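Long-range contacts in hypothetical bacterial 6-phosphogluconolactonase (PDB 3SCY), which is a putative bacterial 6-phosphogluconolactonase, a seven-bladed beta-propeller that would hydrolyse 6-phosphogluconolactone to 6-phosphogluconate: residues His156-Arg161 with Gly212-Ile217; Asp101-Thr106 with Val113-Ser118; Glu150-Pro155 with Gly175-His180. One frame throughout, in Å; residues are numbered along the deposited sequence.

Contact 1: residues His156-Arg161 with Gly212-Ile217; sequences HLHCVR and GPRHLI
H158 and R214 pack ring against alkyl chain between the innermost strands of two neighbouring blades of a seven-bladed beta-propeller, 157-162 and 213-218. The short segments run nearly parallel, 14° apart, with their axes 5.5 Å from each other at closest approach. No hydrogen bond joins backbone to backbone between them, and the seam is made chiefly by side chains.

Packing is tight around H158. R214 CG is anti to its own backbone N (chi1 -169°), which sets it over the middle of the imidazole face, 3.8 Å from the H158 ring centroid, in a CH-pi contact. Arginine suits the site because its CG can cover the ring while the guanidinium still lies against H158 CE1 and reaches its polar partners: NE forms a salt bridge with E230, and NH1 bonds to G262 O. R214 NE also donates to a water at 2.9 Å, and the same water bonds to H158 NE2. That nitrogen has an unidentified bound molecule as a further partner, consistent with a pocket here.

C159, a compact side chain, packs beside this pair, its CB only 3.2 Å from R214 O. C159 SG accepts a weak bond of 3.7 Å from L216 N. H215 turns its edge toward H158 O, with CD2 3.5 Å from that oxygen, which is buried and has no hydrogen-bonding partner in the model; ND1 of H215 is taken by D263.

Toward R161 and I217 the contact is looser and both residues are partly exposed. There the R161 chain bends at chi2 and chi3, and its guanidinium meets a main-chain carbonyl edge-on: L216 O lies in the guanidinium plane, 2.8 Å from NH1, with a C=O...N angle of 137°.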
# COMPACT_ATOMS: atom_id res chain seq x y z
N HIS A 156 6.67 -13.51 -6.08
CA HIS A 156 5.71 -13.11 -5.05
C HIS A 156 5.41 -11.66 -5.33
O HIS A 156 6.25 -10.81 -5.08
CB HIS A 156 6.28 -13.33 -3.64
CG HIS A 156 6.46 -14.77 -3.25
ND1 HIS A 156 5.38 -15.63 -3.14
CD2 HIS A 156 7.59 -15.44 -2.89
CE1 HIS A 156 5.89 -16.81 -2.76
NE2 HIS A 156 7.21 -16.74 -2.61
N LEU A 157 4.25 -11.39 -5.89
CA LEU A 157 3.91 -10.03 -6.29
C LEU A 157 3.29 -9.29 -5.11
O LEU A 157 2.33 -9.77 -4.52
CB LEU A 157 3.01 -10.08 -7.53
CG LEU A 157 3.75 -10.13 -8.89
CD1 LEU A 157 4.27 -8.75 -9.26
CD2 LEU A 157 4.89 -11.18 -8.91
N HIS A 158 3.87 -8.14 -4.74
CA HIS A 158 3.49 -7.47 -3.51
C HIS A 158 3.02 -6.05 -3.64
O HIS A 158 2.54 -5.48 -2.65
CB HIS A 158 4.68 -7.48 -2.52
CG HIS A 158 4.27 -7.77 -1.11
ND1 HIS A 158 3.21 -7.11 -0.51
CD2 HIS A 158 4.80 -8.65 -0.22
CE1 HIS A 158 3.10 -7.65 0.70
NE2 HIS A 158 4.06 -8.54 0.93
N CYS A 159 3.15 -5.46 -4.84
CA CYS A 159 2.76 -4.08 -5.05
C CYS A 159 2.54 -3.85 -6.51
O CYS A 159 3.21 -4.46 -7.33
CB CYS A 159 3.85 -3.15 -4.51
SG CYS A 159 3.34 -1.41 -4.38
N VAL A 160 1.55 -3.03 -6.84
CA VAL A 160 1.28 -2.59 -8.20
C VAL A 160 1.03 -1.08 -8.13
O VAL A 160 0.18 -0.63 -7.35
CB VAL A 160 0.12 -3.34 -8.92
CG1 VAL A 160 0.59 -4.71 -9.40
CG2 VAL A 160 -1.12 -3.47 -8.03
N ARG A 161 1.82 -0.30 -8.87
CA ARG A 161 1.69 1.15 -8.88
C ARG A 161 1.64 1.73 -10.26
O ARG A 161 2.43 1.35 -11.12
CB ARG A 161 2.88 1.84 -8.19
CG ARG A 161 3.15 1.46 -6.73
CD ARG A 161 1.93 1.66 -5.79
NE ARG A 161 1.23 2.93 -5.98
CZ ARG A 161 1.61 4.09 -5.48
NH1 ARG A 161 2.70 4.17 -4.72
NH2 ARG A 161 0.91 5.20 -5.73
N GLY A 212 14.10 -8.62 -1.69
CA GLY A 212 12.69 -8.87 -1.44
C GLY A 212 11.84 -7.62 -1.57
O GLY A 212 11.23 -7.18 -0.59
N PRO A 213 11.78 -6.99 -2.79
CA PRO A 213 11.01 -5.74 -2.96
C PRO A 213 9.58 -5.85 -2.47
O PRO A 213 8.90 -6.82 -2.80
CB PRO A 213 11.01 -5.53 -4.49
CG PRO A 213 12.15 -6.28 -4.99
CD PRO A 213 12.44 -7.41 -4.05
N ARG A 214 9.13 -4.88 -1.65
CA ARG A 214 7.80 -4.98 -1.10
C ARG A 214 6.94 -3.85 -1.65
O ARG A 214 6.19 -4.09 -2.59
CB ARG A 214 7.80 -5.02 0.45
CG ARG A 214 6.42 -5.40 1.03
CD ARG A 214 6.49 -5.54 2.55
NE ARG A 214 5.28 -6.19 3.06
CZ ARG A 214 4.14 -5.55 3.34
NH1 ARG A 214 4.07 -4.23 3.23
NH2 ARG A 214 3.08 -6.23 3.75
N HIS A 215 7.02 -2.63 -1.09
CA HIS A 215 6.17 -1.53 -1.54
C HIS A 215 6.97 -0.42 -2.16
O HIS A 215 8.10 -0.16 -1.75
CB HIS A 215 5.33 -0.97 -0.37
CG HIS A 215 4.14 -1.80 0.01
ND1 HIS A 215 3.28 -1.40 1.04
CD2 HIS A 215 3.72 -3.01 -0.46
CE1 HIS A 215 2.33 -2.33 1.10
NE2 HIS A 215 2.56 -3.33 0.24
N LEU A 216 6.38 0.26 -3.13
CA LEU A 216 6.98 1.35 -3.91
C LEU A 216 6.12 2.60 -3.85
O LEU A 216 4.88 2.50 -3.96
CB LEU A 216 7.11 0.90 -5.37
CG LEU A 216 7.77 1.91 -6.36
CD1 LEU A 216 9.31 1.98 -6.15
CD2 LEU A 216 7.53 1.46 -7.80
N ILE A 217 6.78 3.77 -3.71
CA ILE A 217 6.11 5.06 -3.68
C ILE A 217 6.89 6.04 -4.56
O ILE A 217 8.08 5.81 -4.87
CB ILE A 217 5.90 5.65 -2.28
CG1 ILE A 217 7.29 5.81 -1.58
CG2 ILE A 217 4.93 4.77 -1.44
CD1 ILE A 217 7.28 6.64 -0.32
O HOH W 1 4.76 -8.94 3.96

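Contact 2: residues Asp101-Thr106 with Val113-Ser118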
# COMPACT_ATOMS: atom_id res chain seq x y z
N ASP A 101 -3.49 -15.26 -2.83
CA ASP A 101 -3.11 -14.23 -1.86
C ASP A 101 -2.95 -12.81 -2.46
O ASP A 101 -1.90 -12.17 -2.29
CB ASP A 101 -1.87 -14.64 -1.05
CG ASP A 101 -2.17 -15.79 -0.10
OD1 ASP A 101 -3.29 -15.82 0.47
OD2 ASP A 101 -1.30 -16.66 0.06
N PRO A 102 -4.03 -12.27 -3.06
CA PRO A 102 -3.98 -10.86 -3.51
C PRO A 102 -3.72 -10.01 -2.29
O PRO A 102 -4.38 -10.20 -1.27
CB PRO A 102 -5.36 -10.65 -4.16
CG PRO A 102 -6.26 -11.67 -3.45
CD PRO A 102 -5.37 -12.87 -3.26
N CYS A 103 -2.68 -9.13 -2.34
CA CYS A 103 -2.26 -8.44 -1.12
C CYS A 103 -2.08 -6.94 -1.32
O CYS A 103 -1.68 -6.24 -0.38
CB CYS A 103 -0.96 -9.06 -0.62
SG CYS A 103 0.43 -8.83 -1.77
N TYR A 104 -2.37 -6.45 -2.51
CA TYR A 104 -2.26 -5.04 -2.87
C TYR A 104 -3.14 -4.79 -4.05
O TYR A 104 -3.29 -5.69 -4.88
CB TYR A 104 -0.80 -4.67 -3.23
CG TYR A 104 -0.51 -3.18 -3.12
CD1 TYR A 104 -0.76 -2.30 -4.18
CD2 TYR A 104 0.13 -2.66 -2.00
CE1 TYR A 104 -0.46 -0.94 -4.09
CE2 TYR A 104 0.46 -1.31 -1.91
CZ TYR A 104 0.15 -0.45 -2.95
OH TYR A 104 0.53 0.87 -2.87
N LEU A 105 -3.66 -3.58 -4.19
CA LEU A 105 -4.41 -3.28 -5.41
C LEU A 105 -4.30 -1.80 -5.76
O LEU A 105 -3.97 -0.96 -4.89
CB LEU A 105 -5.87 -3.81 -5.37
CG LEU A 105 -6.94 -3.08 -4.55
CD1 LEU A 105 -8.26 -3.83 -4.64
CD2 LEU A 105 -6.57 -2.93 -3.07
N THR A 106 -4.47 -1.47 -7.05
CA THR A 106 -4.43 -0.09 -7.49
C THR A 106 -5.50 0.11 -8.55
O THR A 106 -6.10 -0.87 -9.00
CB THR A 106 -3.04 0.36 -7.96
OG1 THR A 106 -3.04 1.79 -7.97
CG2 THR A 106 -2.67 -0.19 -9.34
N VAL A 113 -6.09 -3.34 -10.53
CA VAL A 113 -5.02 -4.31 -10.71
C VAL A 113 -4.64 -4.84 -9.33
O VAL A 113 -4.50 -4.03 -8.42
CB VAL A 113 -3.77 -3.72 -11.44
CG1 VAL A 113 -2.73 -4.80 -11.70
CG2 VAL A 113 -4.15 -3.03 -12.74
N THR A 114 -4.48 -6.15 -9.16
CA THR A 114 -4.02 -6.75 -7.92
C THR A 114 -2.60 -7.28 -8.04
O THR A 114 -2.20 -7.77 -9.11
CB THR A 114 -4.93 -7.91 -7.45
OG1 THR A 114 -4.87 -8.99 -8.38
CG2 THR A 114 -6.35 -7.49 -7.23
N ALA A 115 -1.91 -7.36 -6.90
CA ALA A 115 -0.64 -8.05 -6.75
C ALA A 115 -0.95 -9.35 -6.02
O ALA A 115 -1.37 -9.32 -4.85
CB ALA A 115 0.35 -7.21 -5.97
N ASN A 116 -0.74 -10.50 -6.68
CA ASN A 116 -1.08 -11.79 -6.08
C ASN A 116 0.20 -12.40 -5.54
O ASN A 116 1.06 -12.85 -6.31
CB ASN A 116 -1.80 -12.71 -7.07
CG ASN A 116 -2.94 -12.02 -7.76
OD1 ASN A 116 -3.67 -11.21 -7.17
ND2 ASN A 116 -3.08 -12.28 -9.05
N TYR A 117 0.32 -12.38 -4.21
CA TYR A 117 1.54 -12.81 -3.53
C TYR A 117 1.88 -14.26 -3.78
O TYR A 117 3.02 -14.60 -4.11
CB TYR A 117 1.44 -12.55 -2.02
CG TYR A 117 2.71 -12.86 -1.27
CD1 TYR A 117 3.73 -11.91 -1.16
CD2 TYR A 117 2.94 -14.13 -0.75
CE1 TYR A 117 4.91 -12.20 -0.49
CE2 TYR A 117 4.13 -14.43 -0.08
CZ TYR A 117 5.11 -13.46 0.04
OH TYR A 117 6.28 -13.74 0.70
N SER A 118 0.92 -15.14 -3.56
CA SER A 118 1.20 -16.57 -3.68
C SER A 118 1.00 -17.09 -5.10
O SER A 118 1.61 -18.08 -5.49
CB SER A 118 0.38 -17.36 -2.68
OG SER A 118 0.77 -16.98 -1.36
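Segments D101-T106 and V113-S118 pair as an antiparallel beta hairpin, the two innermost strands of a propeller blade, the axes of the short strand segments 156° apart and 4.6 Å from each other at closest approach. T106 and V113 form a regular hydrogen-bonded pair, T106 N reaching V113 O at 2.9 Å. Nearer D101 the register slips: P102 faces N116 and L105 faces T114, so that C103 and Y104 together stand against the single residue A115. C103 N nevertheless makes a bond of 2.8 Å to A115 O, which it meets nearly along the C=O axis.

The short side chains of A115 and C103 fit close to the paired backbone. The A115 methyl lies 3.9 Å from Y104 CB, and the tyrosine ring leads away from the hairpin to stack on Y54 and meet H215 edge-to-face. C103 SG, between its backbone N and carbonyl carbon (chi1 65°), rests against Y117 CB at 3.9 Å. On the face shared by P102, L105, T114 and N116, the N116 side chain leans toward the partner strand and puts OD1 3.5 Å from P102 CB. The same oxygen accepts a hydrogen bond from T114 OG1 while ND2 bonds to S121 and T123, and together these set the turn of the amide.

Beyond the strands the pairing continues through the loops. Y117 N donates to D101 O at 2.9 Å from well above the carbonyl plane. The S118 hydroxyl then bonds to the D101 carboxylate: S118 OG lies 2.5 Å from D101 OD2, which receives the bond on its anti lone pair, the one away from OD1.

Contact 3: residues Glu150-Pro155 with Gly175-His180; sequences ERQTMP and GTDQIH
G175 receives the loop of Q152, selenomethionine M154 and P155 just before the bulged start of a propeller strand: D177 and Q178 both face D173, forming a G1 beta bulge where strands 168-173 and 178-184 of one blade join in a hairpin. D177 takes the positive phi of the first bulge position (59°).

Close carbon-oxygen contacts surround G175. Its CA points a hydrogen at M154 O, 3.3 Å away, with an angle of 152° at the hydrogen. Glycine suits the place because a beta carbon would run into that same oxygen. The Q152 side chain adds CB, 3.2 Å from G175 O.

Apolar packing is limited to one pair. The methyl CG2 of T176 sits 4.0 Å from P155 CG, while T176 OG1 has D173 as its main partner.

Polar contact comes from Q152 and D177, whose amide and carboxylate planes stand 74° apart. Glutamine is long enough to span the gap and can both donate and accept: OE1 takes the N-H of D148, and NE2 bonds to L174 O. D177 is likewise shared, accepting from G210 N at OD2 and G212 N at OD1. Between the two side chains passes a weak bond, Q152 NE2 to D177 OD1 at 3.0 Å.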
# COMPACT_ATOMS: atom_id res chain seq x y z
N GLU A 150 13.69 -19.82 1.75
CA GLU A 150 12.29 -19.97 2.17
C GLU A 150 11.37 -18.90 1.59
O GLU A 150 10.17 -19.15 1.41
CB GLU A 150 12.19 -19.95 3.70
CG GLU A 150 12.26 -21.33 4.34
CD GLU A 150 13.59 -22.05 4.27
OE1 GLU A 150 13.61 -23.22 3.83
OE2 GLU A 150 14.62 -21.45 4.67
N ARG A 151 11.90 -17.70 1.32
CA ARG A 151 11.05 -16.63 0.85
C ARG A 151 11.07 -16.34 -0.65
O ARG A 151 10.15 -15.66 -1.12
CB ARG A 151 11.41 -15.34 1.61
CG ARG A 151 11.20 -15.41 3.13
CD ARG A 151 9.73 -15.54 3.56
NE ARG A 151 8.83 -14.58 2.91
CZ ARG A 151 8.58 -13.35 3.36
NH1 ARG A 151 9.17 -12.90 4.46
NH2 ARG A 151 7.72 -12.56 2.71
N GLN A 152 12.07 -16.82 -1.41
CA GLN A 152 12.17 -16.48 -2.84
C GLN A 152 12.27 -17.72 -3.74
O GLN A 152 13.06 -17.75 -4.67
CB GLN A 152 13.39 -15.55 -3.05
CG GLN A 152 13.34 -14.26 -2.23
CD GLN A 152 14.53 -13.36 -2.47
OE1 GLN A 152 15.68 -13.71 -2.19
NE2 GLN A 152 14.27 -12.17 -3.00
N THR A 153 11.41 -18.72 -3.49
CA THR A 153 11.38 -19.98 -4.26
C THR A 153 10.60 -19.79 -5.56
O THR A 153 10.64 -20.65 -6.44
CB THR A 153 10.74 -21.10 -3.41
OG1 THR A 153 9.38 -20.77 -3.16
CG2 THR A 153 11.45 -21.30 -2.08
N MSE A 154 9.89 -18.65 -5.68
CA MSE A 154 9.01 -18.33 -6.81
C MSE A 154 8.70 -16.84 -6.81
O MSE A 154 8.93 -16.19 -5.79
CB MSE A 154 7.68 -19.12 -6.69
CG MSE A 154 7.02 -18.96 -5.32
SE MSE A 154 5.26 -19.77 -5.11
CE MSE A 154 5.53 -21.48 -6.04
N PRO A 155 8.08 -16.30 -7.88
CA PRO A 155 7.68 -14.88 -7.82
C PRO A 155 6.62 -14.66 -6.72
O PRO A 155 5.81 -15.56 -6.43
CB PRO A 155 7.11 -14.61 -9.22
CG PRO A 155 7.68 -15.69 -10.08
CD PRO A 155 7.72 -16.89 -9.19
N GLY A 175 9.77 -12.13 -4.68
CA GLY A 175 10.41 -13.40 -4.95
C GLY A 175 11.57 -13.39 -5.92
O GLY A 175 12.43 -14.27 -5.85
N THR A 176 11.59 -12.43 -6.87
CA THR A 176 12.65 -12.45 -7.88
C THR A 176 13.53 -11.20 -7.85
O THR A 176 14.36 -11.05 -8.75
CB THR A 176 12.06 -12.65 -9.28
OG1 THR A 176 11.35 -11.47 -9.66
CG2 THR A 176 11.15 -13.87 -9.37
N ASP A 177 13.37 -10.31 -6.83
CA ASP A 177 14.18 -9.08 -6.71
C ASP A 177 14.05 -8.19 -7.96
O ASP A 177 15.02 -7.61 -8.42
CB ASP A 177 15.67 -9.44 -6.44
CG ASP A 177 15.83 -10.07 -5.07
OD1 ASP A 177 15.27 -9.53 -4.10
OD2 ASP A 177 16.51 -11.11 -4.99
N GLN A 178 12.84 -8.08 -8.47
CA GLN A 178 12.57 -7.27 -9.65
C GLN A 178 11.36 -6.39 -9.47
O GLN A 178 10.47 -6.70 -8.69
CB GLN A 178 12.34 -8.16 -10.90
CG GLN A 178 13.58 -8.88 -11.39
CD GLN A 178 13.25 -9.81 -12.53
OE1 GLN A 178 12.49 -10.78 -12.39
NE2 GLN A 178 13.83 -9.55 -13.67
N ILE A 179 11.34 -5.29 -10.21
CA ILE A 179 10.20 -4.42 -10.39
C ILE A 179 9.83 -4.59 -11.87
O ILE A 179 10.57 -4.14 -12.75
CB ILE A 179 10.46 -2.95 -10.01
CG1 ILE A 179 10.92 -2.83 -8.53
CG2 ILE A 179 9.19 -2.11 -10.26
CD1 ILE A 179 11.62 -1.47 -8.18
N HIS A 180 8.72 -5.29 -12.13
CA HIS A 180 8.23 -5.54 -13.49
C HIS A 180 7.59 -4.26 -14.05
O HIS A 180 6.93 -3.53 -13.31
CB HIS A 180 7.24 -6.71 -13.50
CG HIS A 180 7.84 -7.96 -12.96
ND1 HIS A 180 8.67 -8.76 -13.74
CD2 HIS A 180 7.69 -8.53 -11.74
CE1 HIS A 180 9.03 -9.77 -12.95
NE2 HIS A 180 8.45 -9.68 -11.75

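How the contacts relate
The three contacts tie together three consecutive four-stranded blades of the propeller. Contact 2 lies within the blade that starts at strand 102-107, contact 3 sets the loop leading into strand 157-162 against a hairpin turn of the next blade, and contact 1 bridges that blade to the one starting at 213-218. Along the chain contact 2 closes first; contacts 3 and 1 then alternate, 150-155 running into 156-161. Centres of contacts 1 and 2 are about 9 Å apart, 1 and 3 about 10 Å, and 2 and 3 about 14 Å. Polar bonds link every pair: H156 to Y117, G212 to D177, and Y117 to R151. Inner strands and loops thus meet near an unidentified bound molecule, suggesting a pocket.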